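Local coordinates for probable sugar ABC transporter, sugar-binding protein (Streptococcus pneumoniae, PDB 2W7Y) that binds the blood group A-trisaccharide and probably delivers such glycans to a sugar ABC transporter for uptake, at residues 38-44 against 75-81; 224-229 against 386-392; 266-270 against 286-290; 294-298 against 373-378. All coordinates share one frame; numbering follows the deposited sequence.

Contact 1 (38-44 against 75-81)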
loop_
_atom_site.group_PDB
_atom_site.type_symbol
_atom_site.label_atom_id
_atom_site.label_comp_id
_atom_site.label_asym_id
_atom_site.label_seq_id
_atom_site.Cartn_x
_atom_site.Cartn_y
_atom_site.Cartn_z
ATOM N N GLU A 38 14.086 -23.777 20.846
ATOM C CA GLU A 38 13.766 -23.306 19.465
ATOM C C GLU A 38 13.397 -21.826 19.430
ATOM O O GLU A 38 12.759 -21.314 20.349
ATOM C CB GLU A 38 12.632 -24.133 18.858
ATOM C CG GLU A 38 13.058 -25.491 18.337
ATOM C CD GLU A 38 11.969 -26.166 17.526
ATOM O OE1 GLU A 38 10.941 -26.563 18.116
ATOM O OE2 GLU A 38 12.146 -26.302 16.296
ATOM N N VAL A 39 13.794 -21.153 18.354
ATOM C CA VAL A 39 13.545 -19.720 18.185
ATOM C C VAL A 39 12.796 -19.451 16.881
ATOM O O VAL A 39 13.240 -19.853 15.801
ATOM C CB VAL A 39 14.870 -18.904 18.210
ATOM C CG1 VAL A 39 14.611 -17.422 17.951
ATOM C CG2 VAL A 39 15.602 -19.094 19.539
ATOM N N LEU A 40 11.652 -18.780 16.993
ATOM C CA LEU A 40 10.902 -18.322 15.828
ATOM C C LEU A 40 11.249 -16.860 15.536
ATOM O O LEU A 40 10.850 -15.953 16.279
ATOM C CB LEU A 40 9.395 -18.493 16.047
ATOM C CG LEU A 40 8.461 -18.143 14.883
ATOM C CD1 LEU A 40 8.452 -19.239 13.823
ATOM C CD2 LEU A 40 7.057 -17.888 15.387
ATOM N N GLU A 41 11.996 -16.647 14.452
ATOM C CA GLU A 41 12.451 -15.315 14.053
ATOM C C GLU A 41 11.379 -14.571 13.250
ATOM O O GLU A 41 10.919 -15.055 12.215
ATOM C CB GLU A 41 13.779 -15.403 13.274
ATOM C CG GLU A 41 13.699 -16.123 11.920
ATOM C CD GLU A 41 15.057 -16.420 11.282
ATOM O OE1 GLU A 41 15.074 -16.888 10.116
ATOM O OE2 GLU A 41 16.099 -16.196 11.940
ATOM N N PHE A 42 10.980 -13.399 13.739
ATOM C CA PHE A 42 9.952 -12.601 13.077
ATOM C C PHE A 42 10.506 -11.273 12.567
ATOM O O PHE A 42 10.886 -10.410 13.353
ATOM C CB PHE A 42 8.728 -12.401 13.992
ATOM C CG PHE A 42 7.800 -11.291 13.554
ATOM C CD1 PHE A 42 7.179 -11.323 12.301
ATOM C CD2 PHE A 42 7.545 -10.214 14.395
ATOM C CE1 PHE A 42 6.325 -10.294 11.889
ATOM C CE2 PHE A 42 6.691 -9.182 13.997
ATOM C CZ PHE A 42 6.077 -9.224 12.740
ATOM N N TYR A 43 10.541 -11.120 11.246
ATOM C CA TYR A 43 11.057 -9.906 10.619
ATOM C C TYR A 43 9.946 -8.903 10.300
ATOM O O TYR A 43 8.929 -9.259 9.704
ATOM C CB TYR A 43 11.881 -10.248 9.365
ATOM C CG TYR A 43 13.087 -11.109 9.669
ATOM C CD1 TYR A 43 13.015 -12.499 9.575
ATOM C CD2 TYR A 43 14.291 -10.534 10.082
ATOM C CE1 TYR A 43 14.111 -13.296 9.874
ATOM C CE2 TYR A 43 15.396 -11.326 10.386
ATOM C CZ TYR A 43 15.299 -12.706 10.280
ATOM O OH TYR A 43 16.390 -13.498 10.575
ATOM N N HIS A 44 10.159 -7.653 10.713
ATOM C CA HIS A 44 9.240 -6.537 10.442
ATOM C C HIS A 44 10.015 -5.243 10.153
ATOM O O HIS A 44 11.215 -5.168 10.415
ATOM C CB HIS A 44 8.279 -6.337 11.615
ATOM C CG HIS A 44 8.949 -5.888 12.877
ATOM N ND1 HIS A 44 9.442 -6.771 13.814
ATOM C CD2 HIS A 44 9.210 -4.648 13.354
ATOM C CE1 HIS A 44 9.979 -6.095 14.814
ATOM N NE2 HIS A 44 9.850 -4.804 14.561
ATOM N N VAL A 75 9.105 -22.932 22.410
ATOM C CA VAL A 75 9.598 -22.118 21.298
ATOM C C VAL A 75 9.454 -20.641 21.656
ATOM O O VAL A 75 8.372 -20.197 22.048
ATOM C CB VAL A 75 8.841 -22.417 19.972
ATOM C CG1 VAL A 75 9.426 -21.607 18.812
ATOM C CG2 VAL A 75 8.872 -23.908 19.644
ATOM N N GLU A 76 10.542 -19.884 21.530
ATOM C CA GLU A 76 10.502 -18.460 21.856
ATOM C C GLU A 76 10.351 -17.572 20.619
ATOM O O GLU A 76 10.920 -17.840 19.559
ATOM C CB GLU A 76 11.699 -18.035 22.722
ATOM C CG GLU A 76 12.957 -17.622 21.968
ATOM C CD GLU A 76 13.933 -16.843 22.839
ATOM O OE1 GLU A 76 14.237 -17.306 23.962
ATOM O OE2 GLU A 76 14.401 -15.769 22.396
ATOM N N PHE A 77 9.563 -16.517 20.780
ATOM C CA PHE A 77 9.267 -15.579 19.713
ATOM C C PHE A 77 10.302 -14.457 19.719
ATOM O O PHE A 77 10.551 -13.833 20.756
ATOM C CB PHE A 77 7.851 -15.025 19.901
ATOM C CG PHE A 77 7.376 -14.159 18.770
ATOM C CD1 PHE A 77 6.985 -14.724 17.560
ATOM C CD2 PHE A 77 7.306 -12.781 18.920
ATOM C CE1 PHE A 77 6.541 -13.927 16.516
ATOM C CE2 PHE A 77 6.859 -11.977 17.874
ATOM C CZ PHE A 77 6.475 -12.557 16.676
ATOM N N LYS A 78 10.912 -14.221 18.559
ATOM C CA LYS A 78 11.954 -13.205 18.425
ATOM C C LYS A 78 11.658 -12.203 17.301
ATOM O O LYS A 78 11.913 -12.488 16.129
ATOM C CB LYS A 78 13.333 -13.856 18.241
ATOM C CG LYS A 78 14.504 -12.873 18.169
ATOM C CD LYS A 78 14.729 -12.163 19.497
ATOM C CE LYS A 78 15.747 -11.044 19.373
ATOM N NZ LYS A 78 15.979 -10.378 20.688
ATOM N N PRO A 79 11.112 -11.026 17.661
ATOM C CA PRO A 79 10.921 -9.963 16.684
ATOM C C PRO A 79 12.255 -9.291 16.331
ATOM O O PRO A 79 13.037 -8.931 17.222
ATOM C CB PRO A 79 9.983 -8.977 17.397
ATOM C CG PRO A 79 9.570 -9.641 18.687
ATOM C CD PRO A 79 10.641 -10.630 19.000
ATOM N N THR A 80 12.502 -9.148 15.032
ATOM C CA THR A 80 13.710 -8.522 14.524
ATOM C C THR A 80 13.323 -7.354 13.623
ATOM O O THR A 80 12.832 -7.564 12.510
ATOM C CB THR A 80 14.593 -9.533 13.751
ATOM O OG1 THR A 80 14.838 -10.684 14.571
ATOM C CG2 THR A 80 15.924 -8.907 13.366
ATOM N N PRO A 81 13.518 -6.116 14.116
ATOM C CA PRO A 81 13.228 -4.910 13.338
ATOM C C PRO A 81 14.258 -4.727 12.228
ATOM O O PRO A 81 15.463 -4.709 12.497
ATOM C CB PRO A 81 13.353 -3.777 14.372
ATOM C CG PRO A 81 13.408 -4.450 15.713
ATOM C CD PRO A 81 14.020 -5.786 15.462
#
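H44 and T80 have the most surface covered here, with F42 close behind. H44 lies along P81 and turns one imidazole face to it. P81 CA stands 3.9 Å from the centroid of the H44 ring, a CH-pi contact. CG of H44 sits between the backbone N and the carbonyl carbon (chi1 66°), which brings the ring back over the neighbouring strand. P79 CB meets the same ring at its edge. The H44 side chain is about 6 Å from the bound fucose. On the other face of the sheet, T80 runs beside Y43, and T80 CB is 3.8 Å from Y43 CD2. F42 and F77 lie on the same face of the sheet as H44. Their ring planes are 26° apart but slid, so they barely overlap; F42 CD2 approaches F77 CZ to 3.4 Å. L40 CD2 meets the F77 ring in plane at its edge. The backbones of strands 39-44 and 76-81 pair in regular parallel fashion. Six hydrogen bonds alternate between them, from E76 N to E38 O (2.9 Å) up to H44 N to T80 O (3.2 Å). Helix 54-69 links the strands, making a beta-alpha-beta crossover. E41 takes its salt bridge from K93. Strand 76-81 is the outer strand, and strand 102-104 pairs with the other side of 39-44. Helices 54-69 and 319-332 cover the aromatic face: Y63 meets F42 and H44, and F328 meets F42 and F77.

Contact 2 (224-229 against 386-392)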
loop_
_atom_site.group_PDB
_atom_site.type_symbol
_atom_site.label_atom_id
_atom_site.label_comp_id
_atom_site.label_asym_id
_atom_site.label_seq_id
_atom_site.Cartn_x
_atom_site.Cartn_y
_atom_site.Cartn_z
ATOM N N LEU A 224 -8.355 -6.031 -16.307
ATOM C CA LEU A 224 -6.900 -6.175 -16.375
ATOM C C LEU A 224 -6.299 -6.370 -14.987
ATOM O O LEU A 224 -5.390 -7.178 -14.813
ATOM C CB LEU A 224 -6.272 -4.941 -17.040
ATOM C CG LEU A 224 -5.615 -5.012 -18.424
ATOM C CD1 LEU A 224 -6.340 -5.932 -19.412
ATOM C CD2 LEU A 224 -5.456 -3.608 -18.992
ATOM N N LEU A 225 -6.824 -5.624 -14.012
ATOM C CA LEU A 225 -6.393 -5.704 -12.614
ATOM C C LEU A 225 -7.100 -6.803 -11.800
ATOM O O LEU A 225 -7.002 -6.825 -10.572
ATOM C CB LEU A 225 -6.566 -4.339 -11.928
ATOM C CG LEU A 225 -5.659 -3.184 -12.372
ATOM C CD1 LEU A 225 -6.285 -1.843 -11.983
ATOM C CD2 LEU A 225 -4.252 -3.313 -11.775
ATOM N N ASP A 226 -7.808 -7.697 -12.489
ATOM C CA ASP A 226 -8.470 -8.853 -11.871
ATOM C C ASP A 226 -7.627 -10.121 -11.997
ATOM O O ASP A 226 -7.768 -11.059 -11.212
ATOM C CB ASP A 226 -9.829 -9.105 -12.532
ATOM C CG ASP A 226 -10.996 -8.578 -11.717
ATOM O OD1 ASP A 226 -11.163 -8.998 -10.546
ATOM O OD2 ASP A 226 -11.771 -7.761 -12.259
ATOM N N LYS A 227 -6.768 -10.148 -13.009
ATOM C CA LYS A 227 -5.948 -11.314 -13.314
ATOM C C LYS A 227 -4.464 -10.926 -13.331
ATOM O O LYS A 227 -4.144 -9.735 -13.337
ATOM C CB LYS A 227 -6.355 -11.892 -14.678
ATOM C CG LYS A 227 -7.834 -12.258 -14.825
ATOM C CD LYS A 227 -8.208 -13.511 -14.030
ATOM C CE LYS A 227 -9.624 -13.975 -14.354
ATOM N NZ LYS A 227 -10.665 -13.028 -13.858
ATOM N N PRO A 228 -3.555 -11.928 -13.310
ATOM C CA PRO A 228 -2.151 -11.667 -13.633
ATOM C C PRO A 228 -1.994 -10.994 -15.002
ATOM O O PRO A 228 -2.835 -11.174 -15.886
ATOM C CB PRO A 228 -1.533 -13.068 -13.664
ATOM C CG PRO A 228 -2.381 -13.870 -12.757
ATOM C CD PRO A 228 -3.772 -13.342 -12.941
ATOM N N LEU A 229 -0.922 -10.224 -15.161
ATOM C CA LEU A 229 -0.682 -9.459 -16.383
ATOM C C LEU A 229 -0.267 -10.354 -17.556
ATOM O O LEU A 229 0.556 -11.262 -17.404
ATOM C CB LEU A 229 0.374 -8.374 -16.122
ATOM C CG LEU A 229 0.650 -7.287 -17.170
ATOM C CD1 LEU A 229 -0.604 -6.480 -17.526
ATOM C CD2 LEU A 229 1.762 -6.365 -16.689
ATOM N N PRO A 386 -7.472 -3.082 -6.911
ATOM C CA PRO A 386 -6.372 -3.576 -6.087
ATOM C C PRO A 386 -5.042 -2.981 -6.557
ATOM O O PRO A 386 -4.984 -2.364 -7.622
ATOM C CB PRO A 386 -6.406 -5.087 -6.333
ATOM C CG PRO A 386 -6.919 -5.225 -7.724
ATOM C CD PRO A 386 -7.820 -4.033 -7.987
ATOM N N THR A 387 -3.984 -3.156 -5.775
ATOM C CA THR A 387 -2.673 -2.641 -6.173
ATOM C C THR A 387 -2.066 -3.527 -7.252
ATOM O O THR A 387 -2.234 -4.754 -7.227
ATOM C CB THR A 387 -1.680 -2.557 -5.000
ATOM O OG1 THR A 387 -1.587 -3.837 -4.365
ATOM C CG2 THR A 387 -2.109 -1.510 -3.989
ATOM N N VAL A 388 -1.375 -2.891 -8.198
ATOM C CA VAL A 388 -0.565 -3.582 -9.204
ATOM C C VAL A 388 0.294 -4.674 -8.554
ATOM O O VAL A 388 0.388 -5.790 -9.074
ATOM C CB VAL A 388 0.336 -2.579 -9.992
ATOM C CG1 VAL A 388 1.465 -3.296 -10.732
ATOM C CG2 VAL A 388 -0.501 -1.748 -10.963
ATOM N N SER A 389 0.891 -4.342 -7.411
ATOM C CA SER A 389 1.738 -5.257 -6.651
ATOM C C SER A 389 1.035 -6.552 -6.237
ATOM O O SER A 389 1.617 -7.628 -6.334
ATOM C CB SER A 389 2.286 -4.544 -5.410
ATOM O OG SER A 389 3.339 -5.287 -4.827
ATOM N N ASP A 390 -0.211 -6.441 -5.778
ATOM C CA ASP A 390 -0.984 -7.594 -5.305
ATOM C C ASP A 390 -1.364 -8.541 -6.433
ATOM O O ASP A 390 -1.234 -9.762 -6.310
ATOM C CB ASP A 390 -2.252 -7.131 -4.575
ATOM C CG ASP A 390 -2.003 -6.790 -3.112
ATOM O OD1 ASP A 390 -2.981 -6.442 -2.417
ATOM O OD2 ASP A 390 -0.844 -6.875 -2.651
ATOM N N VAL A 391 -1.822 -7.961 -7.534
ATOM C CA VAL A 391 -2.412 -8.723 -8.623
ATOM C C VAL A 391 -1.380 -9.120 -9.697
ATOM O O VAL A 391 -1.480 -10.197 -10.288
ATOM C CB VAL A 391 -3.665 -7.980 -9.206
ATOM C CG1 VAL A 391 -3.283 -6.637 -9.850
ATOM C CG2 VAL A 391 -4.440 -8.864 -10.173
ATOM N N TRP A 392 -0.380 -8.266 -9.926
ATOM C CA TRP A 392 0.625 -8.536 -10.960
ATOM C C TRP A 392 2.016 -8.884 -10.412
ATOM O O TRP A 392 2.901 -9.291 -11.169
ATOM C CB TRP A 392 0.713 -7.381 -11.971
ATOM C CG TRP A 392 -0.584 -7.050 -12.688
ATOM C CD1 TRP A 392 -1.693 -7.845 -12.809
ATOM C CD2 TRP A 392 -0.880 -5.842 -13.404
ATOM N NE1 TRP A 392 -2.666 -7.199 -13.536
ATOM C CE2 TRP A 392 -2.191 -5.971 -13.917
ATOM C CE3 TRP A 392 -0.167 -4.661 -13.657
ATOM C CZ2 TRP A 392 -2.803 -4.959 -14.668
ATOM C CZ3 TRP A 392 -0.778 -3.658 -14.404
ATOM C CH2 TRP A 392 -2.085 -3.816 -14.896
HETATM O O HOH W 1 1.357 -10.499 -13.666
#
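The irregular loop 224-229 lies against segment 386-392, with the CA atoms of P228 and W392 5.0 Å apart. T387 N-caps helix 388-392, its OG1 accepting from D390 N. The W392 indole is held between two leucines. L225 CD2 lies over the six-membered ring, 3.6 Å from W392 CZ2. On the opposite face L229 CB sits nearly above the five-membered ring, 3.8 Å from its centroid. CG of L229 is anti to the backbone N (chi1 -170°), and both of its methyl groups also reach the indole. V391 packs beside the tryptophan. Its CG2 is 3.3 Å from L225 O and reaches K227 O as well, while its CG1 meets L225 CD2. P386 closes the other end, its CG against L225 O. Helix 207-215 adds L215 to both L225 and W392, and its N212 bonds the backbone of P386 and V388. A water also bridges the backbones, accepting from L229 N and donating to W392 O. The indole N-H is gripped in the ring plane. W392 NE1 donates to L224 O at 3.0 Å, with an N-H...O angle of 144°. A weak, more bent bond runs from W392 NE1 to K227 O at 2.9 Å.

Contact 3 (266-270 against 286-290)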
loop_
_atom_site.group_PDB
_atom_site.type_symbol
_atom_site.label_atom_id
_atom_site.label_comp_id
_atom_site.label_asym_id
_atom_site.label_seq_id
_atom_site.Cartn_x
_atom_site.Cartn_y
_atom_site.Cartn_z
ATOM N N SER A 266 6.472 12.890 2.362
ATOM C CA SER A 266 5.562 13.139 3.476
ATOM C C SER A 266 5.892 14.435 4.212
ATOM O O SER A 266 4.998 15.230 4.501
ATOM C CB SER A 266 5.582 11.962 4.455
ATOM O OG SER A 266 4.657 12.162 5.510
ATOM N N LYS A 267 7.178 14.633 4.500
ATOM C CA LYS A 267 7.668 15.810 5.213
ATOM C C LYS A 267 7.297 17.104 4.483
ATOM O O LYS A 267 6.731 18.014 5.090
ATOM C CB LYS A 267 9.184 15.708 5.407
ATOM C CG LYS A 267 9.757 16.610 6.483
ATOM C CD LYS A 267 11.148 16.126 6.902
ATOM C CE LYS A 267 11.890 17.162 7.725
ATOM N NZ LYS A 267 12.462 18.251 6.877
ATOM N N ASP A 268 7.598 17.157 3.182
ATOM C CA ASP A 268 7.295 18.314 2.331
ATOM C C ASP A 268 5.825 18.680 2.384
ATOM O O ASP A 268 5.477 19.857 2.481
ATOM C CB ASP A 268 7.682 18.033 0.875
ATOM C CG ASP A 268 9.147 18.296 0.589
ATOM O OD1 ASP A 268 9.870 18.788 1.485
ATOM O OD2 ASP A 268 9.573 18.014 -0.550
ATOM N N PHE A 269 4.975 17.657 2.327
ATOM C CA PHE A 269 3.530 17.825 2.339
ATOM C C PHE A 269 3.028 18.359 3.679
ATOM O O PHE A 269 2.181 19.253 3.709
ATOM C CB PHE A 269 2.841 16.505 1.980
ATOM C CG PHE A 269 1.358 16.629 1.801
ATOM C CD1 PHE A 269 0.827 17.372 0.749
ATOM C CD2 PHE A 269 0.490 15.998 2.678
ATOM C CE1 PHE A 269 -0.546 17.487 0.585
ATOM C CE2 PHE A 269 -0.881 16.108 2.518
ATOM C CZ PHE A 269 -1.399 16.857 1.472
ATOM N N GLN A 270 3.565 17.815 4.770
ATOM C CA GLN A 270 3.280 18.282 6.132
ATOM C C GLN A 270 3.670 19.743 6.328
ATOM O O GLN A 270 3.054 20.454 7.124
ATOM C CB GLN A 270 4.033 17.428 7.160
ATOM C CG GLN A 270 3.553 15.987 7.272
ATOM C CD GLN A 270 4.431 15.127 8.171
ATOM O OE1 GLN A 270 4.756 13.984 7.831
ATOM N NE2 GLN A 270 4.812 15.666 9.321
ATOM N N GLU A 286 0.381 11.260 10.826
ATOM C CA GLU A 286 1.349 12.272 10.403
ATOM C C GLU A 286 0.632 13.471 9.801
ATOM O O GLU A 286 1.145 14.591 9.798
ATOM C CB GLU A 286 2.320 11.685 9.371
ATOM C CG GLU A 286 3.262 10.624 9.921
ATOM C CD GLU A 286 4.246 11.183 10.922
ATOM O OE1 GLU A 286 4.264 10.695 12.076
ATOM O OE2 GLU A 286 4.997 12.118 10.561
HETATM N N MSE A 287 -0.574 13.221 9.308
HETATM C CA MSE A 287 -1.332 14.217 8.573
HETATM C C MSE A 287 -2.152 15.135 9.483
HETATM O O MSE A 287 -2.286 16.330 9.204
HETATM C CB MSE A 287 -2.216 13.516 7.542
HETATM C CG MSE A 287 -2.102 14.092 6.149
HETATM SE SE MSE A 287 -0.630 13.445 5.034
HETATM C CE MSE A 287 0.947 14.029 6.010
ATOM N N SER A 288 -2.669 14.579 10.579
ATOM C CA SER A 288 -3.539 15.301 11.518
ATOM C C SER A 288 -2.858 16.479 12.220
ATOM O O SER A 288 -3.530 17.324 12.814
ATOM C CB SER A 288 -4.107 14.340 12.565
ATOM O OG SER A 288 -3.096 13.883 13.448
ATOM N N LYS A 289 -1.529 16.521 12.152
ATOM C CA LYS A 289 -0.732 17.605 12.739
ATOM C C LYS A 289 -0.965 18.930 12.009
ATOM O O LYS A 289 -0.925 20.001 12.616
ATOM C CB LYS A 289 0.759 17.241 12.711
ATOM C CG LYS A 289 1.111 15.891 13.362
ATOM C CD LYS A 289 1.093 15.981 14.887
ATOM C CE LYS A 289 1.888 14.852 15.527
ATOM N NZ LYS A 289 2.069 15.066 16.992
ATOM N N ASN A 290 -1.214 18.844 10.704
ATOM C CA ASN A 290 -1.505 20.005 9.877
ATOM C C ASN A 290 -2.975 19.961 9.438
ATOM O O ASN A 290 -3.357 19.117 8.629
ATOM C CB ASN A 290 -0.552 20.032 8.670
ATOM C CG ASN A 290 -0.650 21.312 7.852
ATOM O OD1 ASN A 290 -1.604 22.081 7.973
ATOM N ND2 ASN A 290 0.349 21.543 7.006
#
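M287 and F269 make the apolar part of this contact, a Met-aromatic pair at the ring edge. M287 is a selenomethionine. Its SE is 3.7 Å from F269 CD2 and the same distance from CE2. The selenium lies 4.8 Å from the ring centroid and 81° off the ring normal. The side chain bends at chi2 (84°) and again at chi3, which turns its methyl group toward helix 262-270. There M287 CE touches Q270 CG at 3.5 Å, and it also lies in the plane of the F269 ring. The M287 and F269 side chains cross at about a right angle.

N290 makes the clear hydrogen bond of the contact. N290 ND2 donates to Q270 O at 2.9 Å, with an N-H...O angle of 150°. The donor sits above the carbonyl plane. N290 closes the type I beta turn from M287, and its OD1 accepts from S292 N, so both ends of its amide are used. Q270 CG also lies 3.8 Å from E286 O.

F277, L293 and W162 surround M287 and F269, and join the pair to the sheet behind it. The side chain of S266, on the same helix, is about 7 Å from the N-acetylgalactosamine of the bound glycan. The apolar Met-aromatic pair thus faces the sheet, while the N290 amide ties the turn to the main-chain carbonyl of Q270, the last residue of helix 262-270.

Contact 4 (294-298 against 373-378)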
loop_
_atom_site.group_PDB
_atom_site.type_symbol
_atom_site.label_atom_id
_atom_site.label_comp_id
_atom_site.label_asym_id
_atom_site.label_seq_id
_atom_site.Cartn_x
_atom_site.Cartn_y
_atom_site.Cartn_z
ATOM N N ALA A 294 -6.304 17.336 3.768
ATOM C CA ALA A 294 -7.528 16.564 3.829
ATOM C C ALA A 294 -7.470 15.311 2.946
ATOM O O ALA A 294 -6.710 15.261 1.974
ATOM C CB ALA A 294 -8.710 17.447 3.440
ATOM N N PRO A 295 -8.257 14.280 3.297
ATOM C CA PRO A 295 -8.340 13.118 2.415
ATOM C C PRO A 295 -9.205 13.357 1.173
ATOM O O PRO A 295 -10.188 14.097 1.221
ATOM C CB PRO A 295 -8.969 12.044 3.306
ATOM C CG PRO A 295 -9.736 12.789 4.330
ATOM C CD PRO A 295 -9.061 14.114 4.525
ATOM N N GLY A 296 -8.815 12.729 0.070
ATOM C CA GLY A 296 -9.629 12.671 -1.130
ATOM C C GLY A 296 -9.336 11.371 -1.841
ATOM O O GLY A 296 -8.565 10.552 -1.349
ATOM N N ILE A 297 -9.947 11.172 -3.001
ATOM C CA ILE A 297 -9.625 10.016 -3.842
ATOM C C ILE A 297 -9.290 10.466 -5.264
ATOM O O ILE A 297 -9.235 11.666 -5.545
ATOM C CB ILE A 297 -10.730 8.907 -3.815
ATOM C CG1 ILE A 297 -12.100 9.470 -4.222
ATOM C CG2 ILE A 297 -10.785 8.231 -2.440
ATOM C CD1 ILE A 297 -13.148 8.417 -4.504
ATOM N N TYR A 298 -9.080 9.498 -6.149
ATOM C CA TYR A 298 -8.567 9.742 -7.494
ATOM C C TYR A 298 -9.680 10.076 -8.494
ATOM O O TYR A 298 -10.844 9.759 -8.235
ATOM C CB TYR A 298 -7.738 8.533 -7.946
ATOM C CG TYR A 298 -6.556 8.259 -7.039
ATOM C CD1 TYR A 298 -5.290 8.758 -7.342
ATOM C CD2 TYR A 298 -6.712 7.526 -5.862
ATOM C CE1 TYR A 298 -4.205 8.515 -6.503
ATOM C CE2 TYR A 298 -5.642 7.281 -5.019
ATOM C CZ TYR A 298 -4.391 7.779 -5.341
ATOM O OH TYR A 298 -3.330 7.541 -4.498
ATOM N N GLN A 373 -12.611 9.331 8.166
ATOM C CA GLN A 373 -13.026 10.098 6.992
ATOM C C GLN A 373 -12.374 9.550 5.727
ATOM O O GLN A 373 -13.040 9.366 4.708
ATOM C CB GLN A 373 -12.686 11.586 7.159
ATOM C CG GLN A 373 -13.379 12.484 6.138
ATOM C CD GLN A 373 -12.732 13.852 5.970
ATOM O OE1 GLN A 373 -11.908 14.282 6.784
ATOM N NE2 GLN A 373 -13.112 14.548 4.905
ATOM N N ALA A 374 -11.073 9.283 5.809
ATOM C CA ALA A 374 -10.310 8.724 4.695
ATOM C C ALA A 374 -10.788 7.321 4.311
ATOM O O ALA A 374 -10.909 7.009 3.124
ATOM C CB ALA A 374 -8.819 8.723 5.021
ATOM N N ILE A 375 -11.067 6.485 5.309
ATOM C CA ILE A 375 -11.593 5.134 5.060
ATOM C C ILE A 375 -12.983 5.163 4.401
ATOM O O ILE A 375 -13.220 4.445 3.427
ATOM C CB ILE A 375 -11.599 4.256 6.348
ATOM C CG1 ILE A 375 -10.164 3.996 6.830
ATOM C CG2 ILE A 375 -12.313 2.929 6.094
ATOM C CD1 ILE A 375 -10.077 3.438 8.246
ATOM N N THR A 376 -13.880 6.001 4.924
ATOM C CA THR A 376 -15.243 6.149 4.389
ATOM C C THR A 376 -15.255 6.579 2.912
ATOM O O THR A 376 -16.113 6.138 2.144
ATOM C CB THR A 376 -16.103 7.108 5.268
ATOM O OG1 THR A 376 -16.295 6.519 6.559
ATOM C CG2 THR A 376 -17.476 7.378 4.660
ATOM N N GLN A 377 -14.299 7.421 2.523
ATOM C CA GLN A 377 -14.162 7.850 1.128
ATOM C C GLN A 377 -13.855 6.691 0.179
ATOM O O GLN A 377 -14.452 6.600 -0.896
ATOM C CB GLN A 377 -13.088 8.927 0.995
ATOM C CG GLN A 377 -13.497 10.289 1.535
ATOM C CD GLN A 377 -12.383 11.302 1.416
ATOM O OE1 GLN A 377 -11.237 10.946 1.146
ATOM N NE2 GLN A 377 -12.712 12.573 1.614
ATOM N N VAL A 378 -12.930 5.819 0.587
ATOM C CA VAL A 378 -12.529 4.652 -0.199
ATOM C C VAL A 378 -13.660 3.622 -0.244
ATOM O O VAL A 378 -13.929 3.031 -1.294
ATOM C CB VAL A 378 -11.226 4.001 0.350
ATOM C CG1 VAL A 378 -10.869 2.738 -0.431
ATOM C CG2 VAL A 378 -10.067 4.990 0.322
#
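Q373 opens the contact by laying its amide end across the P295 ring. Its CD is 3.6 Å from P295 CG, and its OE1 is as near to P295 CD. The side chain is extended, with CG anti to the backbone N (chi1 -166°), and crosses the proline at about a right angle. A374 follows with a plain methyl contact, its CB 3.7 Å from P295 CB. One turn on from Q373, Q377 reaches the strand again. Q377 NE2 donates to P295 O at 3.0 Å, with an N-H...O angle of 158°. The oxygen lies in the plane of the glutamine amide, but the donor stands well above the carbonyl plane of P295. Q377 OE1 rests 3.3 Å from P295 CB. Farther back, Q377 CB meets I297 CG2 at 4.2 Å. V378 completes the segment, its CG2 loosely against I297 CG2, and it also packs on T158 and A303 of the sheet.

Helix 366-379 thus lies along strand 293-296 on one side of the mixed sheet, the N-to-C directions of the short segments 11° apart. Strand 157-164 pairs with the strand through A294 and G296. The NH2 of Q377 finds its acceptor in the P295 carbonyl and so adds one polar tie between strand and helix. The rest of the contact is mainly apolar: the P295 ring packs on A374 and on the flat end of Q373, and I297 on V378 and the Q377 chain.

Overall arrangement
All four contacts are partly buried. Apart from the sequence link between contacts 3 and 4, none touches another. Contact 1 stands apart, on the opposite side of the chain's centre from contact 4. It alone is strand on strand, held by repeated backbone bonds. The others use one or two side-chain bonds to main-chain carbonyls: from an indole in contact 2, an asparagine in contact 3 and a glutamine in contact 4. In contacts 3 and 4, helix 284-287 is followed in the chain by strand 293-296, and both contacts pack on strand 157-164. Contact 2 lies closest to the chain's centre. The glycan comes nearest to contacts 1 and 3, at the side chains of H44 and S266.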